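PDB 4FD4: arylalkylamine N-Acetyltransferase like 5b from Aedes aegypti, which probably transfers acyl groups from coenzyme A thioesters, such as acetyl-CoA, to the amine of serotonin or dopamine, as a member of the GNAT acetyltransferase family. Local coordinates for residues E32-S37 against K106-L111; R50-F55 against V129-V134; I81-P86 against D116-Y121; K125-H130 against M152-K157; G165-V170 against L179-I184. One frame throughout, in Å; residues are numbered along the deposited sequence.

Contact 1. Residues E32-S37 against K106-L111; sequences EGITIS and KLLALL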
# COMPACT_ATOMS: atom_id res chain seq x y z
N GLU A 32 0.22 9.62 4.25
CA GLU A 32 -0.73 8.75 3.53
C GLU A 32 -2.15 9.33 3.55
O GLU A 32 -2.71 9.58 4.61
CB GLU A 32 -0.71 7.33 4.11
CG GLU A 32 -1.89 6.43 3.68
CD GLU A 32 -2.10 6.38 2.17
OE1 GLU A 32 -1.10 6.39 1.41
OE2 GLU A 32 -3.28 6.34 1.76
N GLY A 33 -2.70 9.53 2.36
CA GLY A 33 -4.02 10.14 2.22
C GLY A 33 -5.11 9.47 3.05
O GLY A 33 -5.87 10.14 3.74
N ILE A 34 -5.18 8.15 2.98
CA ILE A 34 -6.21 7.44 3.74
C ILE A 34 -6.11 7.72 5.24
O ILE A 34 -7.08 8.19 5.84
CB ILE A 34 -6.21 5.93 3.43
CG1 ILE A 34 -6.64 5.71 1.97
CG2 ILE A 34 -7.15 5.18 4.37
CD1 ILE A 34 -6.53 4.27 1.49
N THR A 35 -4.95 7.47 5.85
CA THR A 35 -4.80 7.64 7.30
C THR A 35 -5.00 9.09 7.81
O THR A 35 -5.67 9.29 8.82
CB THR A 35 -3.48 6.97 7.82
OG1 THR A 35 -3.00 7.63 9.00
CG2 THR A 35 -2.42 7.00 6.76
N ILE A 36 -4.48 10.10 7.09
CA ILE A 36 -4.61 11.48 7.58
C ILE A 36 -5.93 12.19 7.21
O ILE A 36 -6.24 13.24 7.76
CB ILE A 36 -3.42 12.39 7.18
CG1 ILE A 36 -3.40 12.63 5.67
CG2 ILE A 36 -2.10 11.80 7.67
CD1 ILE A 36 -2.54 13.81 5.25
N SER A 37 -6.70 11.61 6.30
CA SER A 37 -7.99 12.21 5.95
C SER A 37 -9.10 11.73 6.89
O SER A 37 -10.24 12.22 6.82
CB SER A 37 -8.36 11.89 4.51
OG SER A 37 -8.85 10.57 4.39
N LYS A 106 -12.19 -2.00 6.08
CA LYS A 106 -13.38 -2.07 5.21
C LYS A 106 -13.21 -1.31 3.91
O LYS A 106 -13.61 -1.80 2.85
CB LYS A 106 -14.63 -1.56 5.94
CG LYS A 106 -15.09 -2.43 7.09
CD LYS A 106 -16.16 -1.68 7.86
CE LYS A 106 -16.60 -2.44 9.09
NZ LYS A 106 -17.73 -1.73 9.74
N LEU A 107 -12.63 -0.12 3.99
CA LEU A 107 -12.31 0.62 2.76
C LEU A 107 -11.38 -0.15 1.80
O LEU A 107 -11.63 -0.22 0.59
CB LEU A 107 -11.71 1.98 3.09
CG LEU A 107 -11.11 2.77 1.92
CD1 LEU A 107 -12.16 3.10 0.85
CD2 LEU A 107 -10.47 4.04 2.45
N LEU A 108 -10.31 -0.71 2.34
CA LEU A 108 -9.35 -1.50 1.56
C LEU A 108 -10.01 -2.70 0.92
O LEU A 108 -9.77 -3.03 -0.25
CB LEU A 108 -8.20 -1.98 2.45
CG LEU A 108 -7.30 -0.89 3.04
CD1 LEU A 108 -6.22 -1.50 3.95
CD2 LEU A 108 -6.67 -0.08 1.92
N ALA A 109 -10.83 -3.38 1.72
CA ALA A 109 -11.62 -4.51 1.25
C ALA A 109 -12.50 -4.09 0.07
O ALA A 109 -12.58 -4.80 -0.93
CB ALA A 109 -12.47 -5.08 2.38
N LEU A 110 -13.14 -2.93 0.18
CA LEU A 110 -14.00 -2.44 -0.92
C LEU A 110 -13.16 -2.20 -2.17
O LEU A 110 -13.57 -2.57 -3.29
CB LEU A 110 -14.69 -1.14 -0.52
CG LEU A 110 -15.35 -0.31 -1.63
CD1 LEU A 110 -16.47 -1.09 -2.31
CD2 LEU A 110 -15.90 0.99 -1.05
N LEU A 111 -12.00 -1.58 -1.98
CA LEU A 111 -11.12 -1.31 -3.11
C LEU A 111 -10.77 -2.62 -3.80
O LEU A 111 -10.84 -2.73 -5.04
CB LEU A 111 -9.85 -0.59 -2.65
CG LEU A 111 -10.07 0.86 -2.20
CD1 LEU A 111 -8.92 1.32 -1.32
CD2 LEU A 111 -10.23 1.78 -3.40
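Ile-34 and Leu-107 reach for each other tip to tip, and this apolar meeting is most of what joins the short helix 33-37 to the long helix 99-115. One methyl of Leu-107, CD2, sits in the fork of the isoleucine: it is 4.0 Å from Ile-34 CG2 and 4.1 Å from Ile-34 CD1. Leu-107 gets there with CG anti to its backbone N (chi1 170°), which sends the branch across the space between the helices. The same Ile-34 CD1 also meets Leu-108 CD2 at 4.4 Å, a looser touch made by the end of the leucine, since its CB does not head straight for the other helix. The backbones stay well apart, with 9.2 Å between the CA atoms of Ile-34 and Leu-107.

The polar interactions lie within 32-37, at the start of the isoleucine's helix. Glu-32 is the N-cap: its OE2 accepts from Ile-34 N at 2.9 Å in a fairly straight bond (164°), the N-H arriving from above the carboxylate plane. Its OE2 also has a weak bond from Thr-168 OG1, while OE1 weakly binds a glycerol molecule.

Strand 209-216 floors the apolar patch, because Ile-34 and Leu-111 both pack on Ile-210. Leu-108 leans on Met-89 of helix 85-95. The arrangement is a small helix-helix junction over one face of the GNAT sheet. Its 33-37 half belongs to the helical region after the first strand, which in relatives borders the acceptor-substrate site, and the glycerol near Ile-34 is consistent with a pocket here.

Contact 2. Residues R50-F55 against V129-V134; sequences RFSLSF and VHILAV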
# COMPACT_ATOMS: atom_id res chain seq x y z
N ARG A 50 0.78 -3.08 12.92
CA ARG A 50 0.96 -4.53 12.96
C ARG A 50 0.67 -5.16 11.60
O ARG A 50 1.38 -6.08 11.17
CB ARG A 50 0.06 -5.17 14.01
CG ARG A 50 0.29 -6.66 14.19
CD ARG A 50 -0.47 -7.23 15.38
NE ARG A 50 -1.90 -7.01 15.24
CZ ARG A 50 -2.59 -6.14 15.96
NH1 ARG A 50 -1.98 -5.40 16.89
NH2 ARG A 50 -3.90 -6.00 15.76
N PHE A 51 -0.37 -4.68 10.94
CA PHE A 51 -0.68 -5.18 9.60
C PHE A 51 0.52 -4.96 8.67
O PHE A 51 1.00 -5.89 8.03
CB PHE A 51 -1.90 -4.48 9.01
CG PHE A 51 -2.20 -4.87 7.57
CD1 PHE A 51 -1.89 -4.02 6.52
CD2 PHE A 51 -2.79 -6.10 7.28
CE1 PHE A 51 -2.16 -4.38 5.20
CE2 PHE A 51 -3.07 -6.46 5.96
CZ PHE A 51 -2.76 -5.61 4.92
N SER A 52 1.00 -3.72 8.61
CA SER A 52 2.10 -3.42 7.70
C SER A 52 3.37 -4.22 8.00
O SER A 52 4.03 -4.72 7.08
CB SER A 52 2.38 -1.92 7.68
OG SER A 52 1.22 -1.22 7.28
N LEU A 53 3.71 -4.37 9.27
CA LEU A 53 4.93 -5.07 9.63
C LEU A 53 4.80 -6.59 9.48
O LEU A 53 5.81 -7.28 9.36
CB LEU A 53 5.36 -4.73 11.05
CG LEU A 53 5.82 -3.30 11.33
CD1 LEU A 53 6.14 -3.16 12.82
CD2 LEU A 53 7.03 -2.91 10.50
N SER A 54 3.58 -7.11 9.49
CA SER A 54 3.41 -8.55 9.33
C SER A 54 4.06 -9.03 8.02
O SER A 54 4.33 -10.21 7.86
CB SER A 54 1.93 -8.96 9.37
OG SER A 54 1.25 -8.45 8.24
N PHE A 55 4.34 -8.11 7.09
CA PHE A 55 4.91 -8.54 5.81
C PHE A 55 6.43 -8.73 5.80
O PHE A 55 6.97 -9.40 4.91
CB PHE A 55 4.47 -7.61 4.66
CG PHE A 55 3.00 -7.63 4.42
CD1 PHE A 55 2.19 -6.64 4.96
CD2 PHE A 55 2.41 -8.68 3.71
CE1 PHE A 55 0.81 -6.66 4.76
CE2 PHE A 55 1.03 -8.72 3.51
CZ PHE A 55 0.23 -7.70 4.03
N VAL A 129 0.79 -4.28 -4.08
CA VAL A 129 1.56 -3.28 -3.36
C VAL A 129 0.62 -2.51 -2.44
O VAL A 129 -0.27 -1.79 -2.92
CB VAL A 129 2.29 -2.30 -4.31
CG1 VAL A 129 3.11 -1.30 -3.49
CG2 VAL A 129 3.21 -3.05 -5.26
N HIS A 130 0.82 -2.66 -1.14
CA HIS A 130 0.04 -1.95 -0.13
C HIS A 130 0.64 -0.57 0.15
O HIS A 130 -0.08 0.40 0.36
CB HIS A 130 0.02 -2.71 1.20
CG HIS A 130 -0.64 -4.06 1.14
ND1 HIS A 130 -1.99 -4.22 0.95
CD2 HIS A 130 -0.12 -5.31 1.27
CE1 HIS A 130 -2.29 -5.51 0.96
NE2 HIS A 130 -1.18 -6.19 1.15
N ILE A 131 1.97 -0.51 0.19
CA ILE A 131 2.68 0.73 0.55
C ILE A 131 3.83 1.02 -0.42
O ILE A 131 4.58 0.13 -0.80
CB ILE A 131 3.26 0.64 1.99
CG1 ILE A 131 2.15 0.56 3.03
CG2 ILE A 131 4.19 1.83 2.29
CD1 ILE A 131 2.64 0.27 4.45
N LEU A 132 3.96 2.28 -0.84
CA LEU A 132 5.12 2.72 -1.61
C LEU A 132 5.43 4.13 -1.11
O LEU A 132 4.64 5.04 -1.32
CB LEU A 132 4.79 2.77 -3.10
CG LEU A 132 5.83 3.31 -4.10
CD1 LEU A 132 7.09 2.47 -4.09
CD2 LEU A 132 5.25 3.36 -5.51
N ALA A 133 6.55 4.29 -0.41
CA ALA A 133 6.88 5.57 0.21
C ALA A 133 8.36 5.93 0.06
O ALA A 133 9.25 5.10 0.31
CB ALA A 133 6.47 5.59 1.67
N VAL A 134 8.62 7.16 -0.36
CA VAL A 134 9.97 7.63 -0.60
C VAL A 134 10.17 8.90 0.20
O VAL A 134 9.30 9.77 0.22
CB VAL A 134 10.18 7.91 -2.10
CG1 VAL A 134 11.51 8.59 -2.35
CG2 VAL A 134 10.08 6.61 -2.90
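Phe-51, Phe-55 and His-130 form an aromatic cluster that ties the end of the 46-53 helix region to the bulged central strand 126-134 of the GNAT fold. Phe-51 is T-shaped against the histidine: its edge points at one imidazole face, CZ lies 4.0 Å from His-130 CE1, and the planes stand at 77°. Phe-51 CG is anti to the backbone N (chi1 175°), carrying the ring to that face. Phe-55 meets the same imidazole obliquely, planes at 34°, with CZ 3.5 Å from His-130 NE2. The imidazole is therefore gripped by two rings. The phenylalanines also touch each other, Phe-55 CE1 lying 3.7 Å above the plane of the Phe-51 ring. Beside the cluster, Ile-131 CD1 rests on Ser-52, 3.5 Å from its OG.

One shell out, His-130 and Ile-131 both face Ile-77 of strand 71-81, a classic beta bulge. It explains why two consecutive side chains can turn to the same helix. Strands of this kind in GNAT enzymes offer backbone to acyl-CoA; here Leu-132 N binds a glycerol. Trp-101 meets the Phe-51 ring, and Tyr-29 OH holds Ser-52 OG. Ser-54 OG, between the two phenylalanines in sequence, donates to Phe-51 O at 2.6 Å.

Contact 3. Residues I81-P86 against D116-Y121; sequences IQPGDP and DVCGRY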
# COMPACT_ATOMS: atom_id res chain seq x y z
N ILE A 81 -2.77 -11.26 -2.80
CA ILE A 81 -4.21 -11.16 -2.59
C ILE A 81 -4.86 -12.27 -3.39
O ILE A 81 -4.30 -12.76 -4.37
CB ILE A 81 -4.79 -9.79 -3.03
CG1 ILE A 81 -4.43 -9.52 -4.48
CG2 ILE A 81 -4.27 -8.68 -2.11
CD1 ILE A 81 -5.04 -8.23 -5.03
N GLN A 82 -6.05 -12.69 -2.96
CA GLN A 82 -6.74 -13.76 -3.65
C GLN A 82 -8.22 -13.74 -3.33
O GLN A 82 -8.65 -13.12 -2.36
CB GLN A 82 -6.13 -15.10 -3.27
CG GLN A 82 -6.42 -15.55 -1.85
CD GLN A 82 -5.80 -16.89 -1.53
OE1 GLN A 82 -4.62 -17.13 -1.81
NE2 GLN A 82 -6.60 -17.78 -0.95
N PRO A 83 -9.03 -14.40 -4.18
CA PRO A 83 -10.47 -14.42 -3.91
C PRO A 83 -10.71 -14.85 -2.47
O PRO A 83 -10.02 -15.74 -1.97
CB PRO A 83 -11.00 -15.49 -4.90
CG PRO A 83 -10.05 -15.41 -6.05
CD PRO A 83 -8.68 -15.13 -5.42
N GLY A 84 -11.66 -14.19 -1.81
CA GLY A 84 -11.95 -14.48 -0.41
C GLY A 84 -11.41 -13.42 0.54
O GLY A 84 -11.93 -13.24 1.64
N ASP A 85 -10.38 -12.70 0.10
CA ASP A 85 -9.68 -11.78 0.98
C ASP A 85 -10.56 -10.64 1.49
O ASP A 85 -10.56 -10.36 2.67
CB ASP A 85 -8.39 -11.24 0.34
CG ASP A 85 -7.26 -12.26 0.37
OD1 ASP A 85 -6.18 -11.97 -0.18
OD2 ASP A 85 -7.44 -13.36 0.95
N PRO A 86 -11.34 -10.00 0.60
CA PRO A 86 -12.24 -8.96 1.11
C PRO A 86 -13.15 -9.40 2.27
O PRO A 86 -13.26 -8.66 3.27
CB PRO A 86 -13.07 -8.60 -0.13
CG PRO A 86 -12.12 -8.85 -1.27
CD PRO A 86 -11.33 -10.06 -0.87
N ASP A 116 -11.26 -6.44 -8.24
CA ASP A 116 -11.43 -7.84 -8.63
C ASP A 116 -10.33 -8.29 -9.60
O ASP A 116 -10.63 -8.90 -10.62
CB ASP A 116 -12.80 -8.04 -9.29
CG ASP A 116 -13.13 -9.50 -9.52
OD1 ASP A 116 -13.95 -9.80 -10.41
OD2 ASP A 116 -12.55 -10.36 -8.81
N VAL A 117 -9.07 -8.00 -9.28
CA VAL A 117 -7.97 -8.34 -10.17
C VAL A 117 -7.96 -9.81 -10.61
O VAL A 117 -7.87 -10.12 -11.81
CB VAL A 117 -6.60 -7.97 -9.56
CG1 VAL A 117 -5.46 -8.51 -10.42
CG2 VAL A 117 -6.49 -6.47 -9.39
N CYS A 118 -8.09 -10.70 -9.63
CA CYS A 118 -8.02 -12.13 -9.92
C CYS A 118 -9.12 -12.59 -10.89
O CYS A 118 -8.88 -13.40 -11.79
CB CYS A 118 -8.08 -12.93 -8.62
SG CYS A 118 -6.64 -12.67 -7.52
N GLY A 119 -10.32 -12.05 -10.71
CA GLY A 119 -11.45 -12.42 -11.55
C GLY A 119 -11.34 -11.83 -12.94
O GLY A 119 -11.63 -12.49 -13.93
N ARG A 120 -10.91 -10.57 -13.00
CA ARG A 120 -10.78 -9.89 -14.28
C ARG A 120 -9.71 -10.51 -15.16
O ARG A 120 -9.86 -10.55 -16.38
CB ARG A 120 -10.50 -8.41 -14.08
CG ARG A 120 -11.73 -7.64 -13.64
CD ARG A 120 -11.49 -6.15 -13.66
NE ARG A 120 -12.59 -5.44 -13.02
CZ ARG A 120 -12.58 -4.13 -12.79
NH1 ARG A 120 -11.54 -3.40 -13.15
NH2 ARG A 120 -13.62 -3.56 -12.19
N TYR A 121 -8.63 -10.99 -14.55
CA TYR A 121 -7.51 -11.47 -15.38
C TYR A 121 -7.34 -12.99 -15.42
O TYR A 121 -6.49 -13.50 -16.16
CB TYR A 121 -6.22 -10.77 -14.97
CG TYR A 121 -6.28 -9.28 -15.18
CD1 TYR A 121 -6.84 -8.44 -14.22
CD2 TYR A 121 -5.80 -8.71 -16.35
CE1 TYR A 121 -6.91 -7.07 -14.43
CE2 TYR A 121 -5.86 -7.34 -16.57
CZ TYR A 121 -6.42 -6.53 -15.60
OH TYR A 121 -6.48 -5.17 -15.82
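Cys-118 presses its thiol against Pro-83 and the backbone of Ile-81 and Gln-82, and the chain that delivers it starts at Asp-116. That residue has positive phi and leaves helix 99-115, then serves as N-cap of the one-and-a-half-turn helix 117-121: its OD2 weakly accepts from Gly-119 N, 3.4 Å away. Val-117 packs on Ala-126, Ile-184 and Val-214 of the sheet.

At Cys-118 the segments meet. With SG anti to the carbonyl carbon (chi1 -65°), the sulfur points into the 81-83 chain, 3.8 Å from Pro-83 CD, 3.9 Å from Ile-81 O and 4.0 Å from Gln-82 CA. Its CB adds to the proline contact, 3.9 Å from Pro-83 CD, so the ring is met at its CD end by the whole short side chain. A glycerol is weakly bonded to Cys-118 N. Farther on, Arg-120 NH1 binds Ile-184 O, and Tyr-121 lies against Val-214 and Leu-216, anchoring the helix on the neighbouring strands.

What Cys-118 leans on is a defined turn. Residues 82 to 85 make a type II beta turn, Asp-85 N bonding to Gln-82 O at 3.0 Å, with Pro-83 and Gly-84 in the two central places and the glycine at phi 105°. Asp-85 OD1 closes it further by accepting from Gln-82 N at 2.9 Å, from well above the carboxylate plane. The whole is a strand-to-helix connection: a Pro-Gly type II turn takes the chain from strand 71-81 into helix 85-95, and a short helix with a weak Asp cap packs beside it, against the sheet.

Contact 4. Residues K125-H130 against M152-K157; sequences KAYHVH and MDLSKK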
# COMPACT_ATOMS: atom_id res chain seq x y z
N LYS A 125 -4.18 -15.84 -7.78
CA LYS A 125 -3.66 -14.84 -6.84
C LYS A 125 -2.92 -13.74 -7.59
O LYS A 125 -2.56 -13.89 -8.76
CB LYS A 125 -2.75 -15.50 -5.79
CG LYS A 125 -1.48 -16.13 -6.36
CD LYS A 125 -0.52 -16.59 -5.24
CE LYS A 125 -1.29 -17.24 -4.08
NZ LYS A 125 -0.54 -18.37 -3.45
N ALA A 126 -2.71 -12.62 -6.92
CA ALA A 126 -2.00 -11.49 -7.52
C ALA A 126 -1.09 -10.91 -6.45
O ALA A 126 -1.27 -11.20 -5.27
CB ALA A 126 -2.99 -10.45 -8.01
N TYR A 127 -0.13 -10.09 -6.86
CA TYR A 127 0.78 -9.45 -5.91
C TYR A 127 0.36 -8.00 -5.75
O TYR A 127 0.35 -7.24 -6.72
CB TYR A 127 2.21 -9.53 -6.45
CG TYR A 127 3.34 -9.19 -5.49
CD1 TYR A 127 4.04 -8.00 -5.61
CD2 TYR A 127 3.77 -10.10 -4.53
CE1 TYR A 127 5.11 -7.69 -4.77
CE2 TYR A 127 4.84 -9.81 -3.68
CZ TYR A 127 5.50 -8.61 -3.80
OH TYR A 127 6.56 -8.34 -2.96
N HIS A 128 0.05 -7.60 -4.53
CA HIS A 128 -0.54 -6.30 -4.29
C HIS A 128 0.37 -5.39 -3.48
O HIS A 128 0.70 -5.70 -2.34
CB HIS A 128 -1.88 -6.46 -3.58
CG HIS A 128 -2.67 -5.19 -3.49
ND1 HIS A 128 -3.31 -4.64 -4.58
CD2 HIS A 128 -2.93 -4.37 -2.44
CE1 HIS A 128 -3.92 -3.53 -4.21
NE2 HIS A 128 -3.70 -3.35 -2.91
N VAL A 129 0.79 -4.28 -4.08
CA VAL A 129 1.56 -3.28 -3.36
C VAL A 129 0.62 -2.51 -2.44
O VAL A 129 -0.27 -1.79 -2.92
CB VAL A 129 2.29 -2.30 -4.31
CG1 VAL A 129 3.11 -1.30 -3.49
CG2 VAL A 129 3.21 -3.05 -5.26
N HIS A 130 0.82 -2.66 -1.14
CA HIS A 130 0.04 -1.95 -0.13
C HIS A 130 0.64 -0.57 0.15
O HIS A 130 -0.08 0.40 0.36
CB HIS A 130 0.02 -2.71 1.20
CG HIS A 130 -0.64 -4.06 1.14
ND1 HIS A 130 -1.99 -4.22 0.95
CD2 HIS A 130 -0.12 -5.31 1.27
CE1 HIS A 130 -2.29 -5.51 0.96
NE2 HIS A 130 -1.18 -6.19 1.15
N MET A 152 7.96 -5.32 -8.82
CA MET A 152 7.56 -6.04 -10.04
C MET A 152 8.50 -7.22 -10.34
O MET A 152 8.05 -8.33 -10.59
CB MET A 152 7.53 -5.10 -11.24
CG MET A 152 6.34 -4.16 -11.28
SD MET A 152 6.54 -2.87 -12.55
CE MET A 152 4.87 -2.22 -12.61
N ASP A 153 9.80 -6.95 -10.32
CA ASP A 153 10.81 -7.97 -10.62
C ASP A 153 10.74 -9.12 -9.63
O ASP A 153 10.83 -10.30 -10.01
CB ASP A 153 12.21 -7.34 -10.57
CG ASP A 153 12.42 -6.32 -11.67
OD1 ASP A 153 11.62 -6.31 -12.63
OD2 ASP A 153 13.38 -5.52 -11.58
N LEU A 154 10.58 -8.77 -8.36
CA LEU A 154 10.54 -9.74 -7.28
C LEU A 154 9.30 -10.62 -7.39
O LEU A 154 9.38 -11.86 -7.31
CB LEU A 154 10.56 -9.01 -5.93
CG LEU A 154 10.58 -9.90 -4.70
CD1 LEU A 154 11.87 -10.73 -4.66
CD2 LEU A 154 10.46 -9.05 -3.43
N SER A 155 8.14 -9.99 -7.56
CA SER A 155 6.90 -10.75 -7.65
C SER A 155 7.00 -11.68 -8.86
O SER A 155 6.60 -12.84 -8.79
CB SER A 155 5.68 -9.84 -7.74
OG SER A 155 5.79 -8.92 -8.82
N LYS A 156 7.57 -11.18 -9.95
CA LYS A 156 7.77 -12.03 -11.14
C LYS A 156 8.58 -13.27 -10.76
O LYS A 156 8.12 -14.41 -10.96
CB LYS A 156 8.48 -11.24 -12.24
CG LYS A 156 8.65 -12.00 -13.56
CD LYS A 156 8.73 -11.03 -14.73
CE LYS A 156 8.97 -11.74 -16.05
NZ LYS A 156 10.38 -12.18 -16.21
N LYS A 157 9.76 -13.07 -10.18
CA LYS A 157 10.60 -14.21 -9.81
C LYS A 157 9.88 -15.17 -8.87
O LYS A 157 10.15 -16.37 -8.90
CB LYS A 157 11.91 -13.76 -9.16
CG LYS A 157 12.84 -12.99 -10.07
CD LYS A 157 14.22 -12.84 -9.44
CE LYS A 157 14.84 -14.20 -9.13
NZ LYS A 157 16.25 -14.10 -8.66
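The Tyr-127 ring has Ser-155 CB lying over one face, 3.5 Å from the ring centroid and 22° off the normal, a close CH-pi contact. Phe-160 meets the same ring with planes at about 60°. This is the packing of a beta-alpha-beta crossover: helix 143-158 connects the parallel neighbours 126-134 and 162-167 and lies on the sheet face that Tyr-127 occupies. The serine methylene is not centred on the ring but displaced toward CG and CD1, 3.3 Å from Tyr-127 CD1. Tyrosine CG is anti to the backbone N (chi1 -167°), which carries the ring across the helix, its hydroxyl ending beside Leu-154. There Tyr-127 OH is 4.0 Å from Leu-154 CD2, while its polar need is met by a hydrogen bond with Gln-151 OE1.

His-128, next along the strand, turns to the other side, its ND1 paired with Ser-164 OG. Ile-163 of the parallel strand 162-167 touches both Tyr-127 and Ser-155. The serine hydroxyl turns back into its own helix: Ser-155 OG lies 2.9 Å from Met-152 O, and Gln-151 O competes for the same proton.

Contact 5. Residues G165-V170 against L179-I184; sequences GDFTSV and LGMECI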
# COMPACT_ATOMS: atom_id res chain seq x y z
N GLY A 165 -1.91 -2.40 -7.24
CA GLY A 165 -1.74 -1.50 -6.12
C GLY A 165 -2.86 -0.48 -6.00
O GLY A 165 -3.55 -0.18 -6.98
N ASP A 166 -3.05 0.03 -4.79
CA ASP A 166 -3.95 1.13 -4.55
C ASP A 166 -3.11 2.39 -4.41
O ASP A 166 -2.41 2.58 -3.41
CB ASP A 166 -4.77 0.89 -3.27
CG ASP A 166 -5.62 -0.37 -3.35
OD1 ASP A 166 -6.18 -0.66 -4.43
OD2 ASP A 166 -5.70 -1.10 -2.33
N PHE A 167 -3.14 3.23 -5.44
CA PHE A 167 -2.29 4.40 -5.50
C PHE A 167 -3.07 5.66 -5.18
O PHE A 167 -4.01 6.03 -5.90
CB PHE A 167 -1.61 4.47 -6.87
CG PHE A 167 -0.76 3.27 -7.16
CD1 PHE A 167 0.46 3.11 -6.53
CD2 PHE A 167 -1.19 2.27 -8.03
CE1 PHE A 167 1.24 1.99 -6.77
CE2 PHE A 167 -0.41 1.16 -8.27
CZ PHE A 167 0.81 1.02 -7.64
N THR A 168 -2.70 6.27 -4.08
CA THR A 168 -3.42 7.35 -3.48
C THR A 168 -2.92 8.71 -3.89
O THR A 168 -3.54 9.67 -3.62
CB THR A 168 -3.39 7.26 -1.95
OG1 THR A 168 -3.72 5.94 -1.53
CG2 THR A 168 -4.42 8.18 -1.36
N SER A 169 -1.78 8.79 -4.55
CA SER A 169 -1.25 10.08 -4.98
C SER A 169 -1.03 10.19 -6.47
O SER A 169 -1.07 9.23 -7.21
CB SER A 169 0.02 10.41 -4.26
OG SER A 169 1.03 9.50 -4.54
N VAL A 170 -0.82 11.41 -6.91
CA VAL A 170 -0.75 11.62 -8.31
C VAL A 170 0.56 11.04 -8.80
O VAL A 170 0.61 10.39 -9.81
CB VAL A 170 -0.86 13.10 -8.67
CG1 VAL A 170 0.10 13.90 -7.87
CG2 VAL A 170 -0.59 13.28 -10.10
N LEU A 179 5.10 2.29 -15.65
CA LEU A 179 5.67 0.95 -15.61
C LEU A 179 4.69 -0.11 -16.12
O LEU A 179 4.84 -1.30 -15.82
CB LEU A 179 6.18 0.59 -14.20
CG LEU A 179 7.47 1.26 -13.69
CD1 LEU A 179 7.25 2.74 -13.39
CD2 LEU A 179 8.00 0.55 -12.44
N GLY A 180 3.71 0.34 -16.90
CA GLY A 180 2.85 -0.56 -17.66
C GLY A 180 1.61 -1.05 -16.95
O GLY A 180 0.97 -2.01 -17.40
N MET A 181 1.26 -0.41 -15.84
CA MET A 181 0.05 -0.77 -15.10
C MET A 181 -1.15 0.02 -15.62
O MET A 181 -1.07 1.23 -15.83
CB MET A 181 0.26 -0.52 -13.60
CG MET A 181 1.48 -1.24 -13.02
SD MET A 181 1.63 -1.06 -11.23
CE MET A 181 0.38 -2.21 -10.65
N GLU A 182 -2.27 -0.68 -15.84
CA GLU A 182 -3.51 -0.04 -16.27
C GLU A 182 -4.37 0.20 -15.03
O GLU A 182 -4.62 -0.74 -14.26
CB GLU A 182 -4.25 -0.95 -17.27
CG GLU A 182 -5.62 -0.45 -17.74
CD GLU A 182 -6.43 -1.53 -18.47
OE1 GLU A 182 -5.96 -2.68 -18.54
OE2 GLU A 182 -7.55 -1.22 -18.97
N CYS A 183 -4.80 1.44 -14.81
CA CYS A 183 -5.78 1.72 -13.76
C CYS A 183 -7.15 1.21 -14.18
O CYS A 183 -7.71 1.67 -15.17
CB CYS A 183 -5.88 3.21 -13.46
SG CYS A 183 -7.45 3.65 -12.62
N ILE A 184 -7.68 0.26 -13.41
CA ILE A 184 -8.91 -0.43 -13.79
C ILE A 184 -10.11 -0.02 -12.93
O ILE A 184 -11.26 -0.31 -13.28
CB ILE A 184 -8.75 -1.95 -13.68
CG1 ILE A 184 -8.19 -2.32 -12.30
CG2 ILE A 184 -7.85 -2.48 -14.80
CD1 ILE A 184 -8.03 -3.80 -12.09
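A Met-aromatic contact between Met-181 and Phe-167 joins strand 162-167 of the GNAT sheet to the residue that leads into strand 182-188, which is not its neighbour in the sheet, at the point where helix 170-178 returns the chain. Strand 209-216 runs between them, bonded to Gly-165 through Cys-213 and to Glu-182 through Val-214, so these side chains meet above an intervening strand.

Met-181 does the reaching. Its CE comes to the edge of the phenyl ring, near the ring plane, 4.2 Å from Phe-167 CE2, while SD stands 5.2 Å from the ring centroid in an oblique position. A bend at the last torsion (chi3 77°) turns the methyl so that it faces both the ring edge and the strand backbone, 4.1 Å from Gly-165 N. Gly-165 leaves room for the ring as well, Phe-167 CE2 being 3.7 Å from Gly-165 CA. Met-152 of helix 143-158 and Ala-176 close in on the methionine, and Ala-176 also touches Phe-167, so the helices cover this apolar patch.

Nearby, Cys-183 packs against Cys-213; the disulfide between them seen in another structure of the protein is absent here. Met-181 is positioned by a Schellman motif at the end of helix 170-178. Gly-180, with positive phi, is its C-prime residue: Gly-180 N bonds to Glu-177 O, and Met-181 N to Ala-176 O.

In the fold
From the N terminus, the early helices reach forward first. Contact 1 closes a long loop from 32-37 to helix 99-115, and contact 2 crosses it, carrying 50-55 to strand 126-134. Contact 3 spans only the helical excursion between strands 71-81 and 126-134; it crosses contact 1 but falls wholly within the span of contact 2. Contact 4 opens on the strand where contact 2 ends, sharing Val-129 and His-130, and closes on helix 143-158. Contact 5 follows last, closing round helix 170-178. Several interlock: Ala-109 packs on Pro-86, linking contacts 1 and 3, Ile-81 pairs with Ala-126, and between contacts 4 and 5 His-128 bonds weakly to Asp-166 while Met-152 packs on Leu-179.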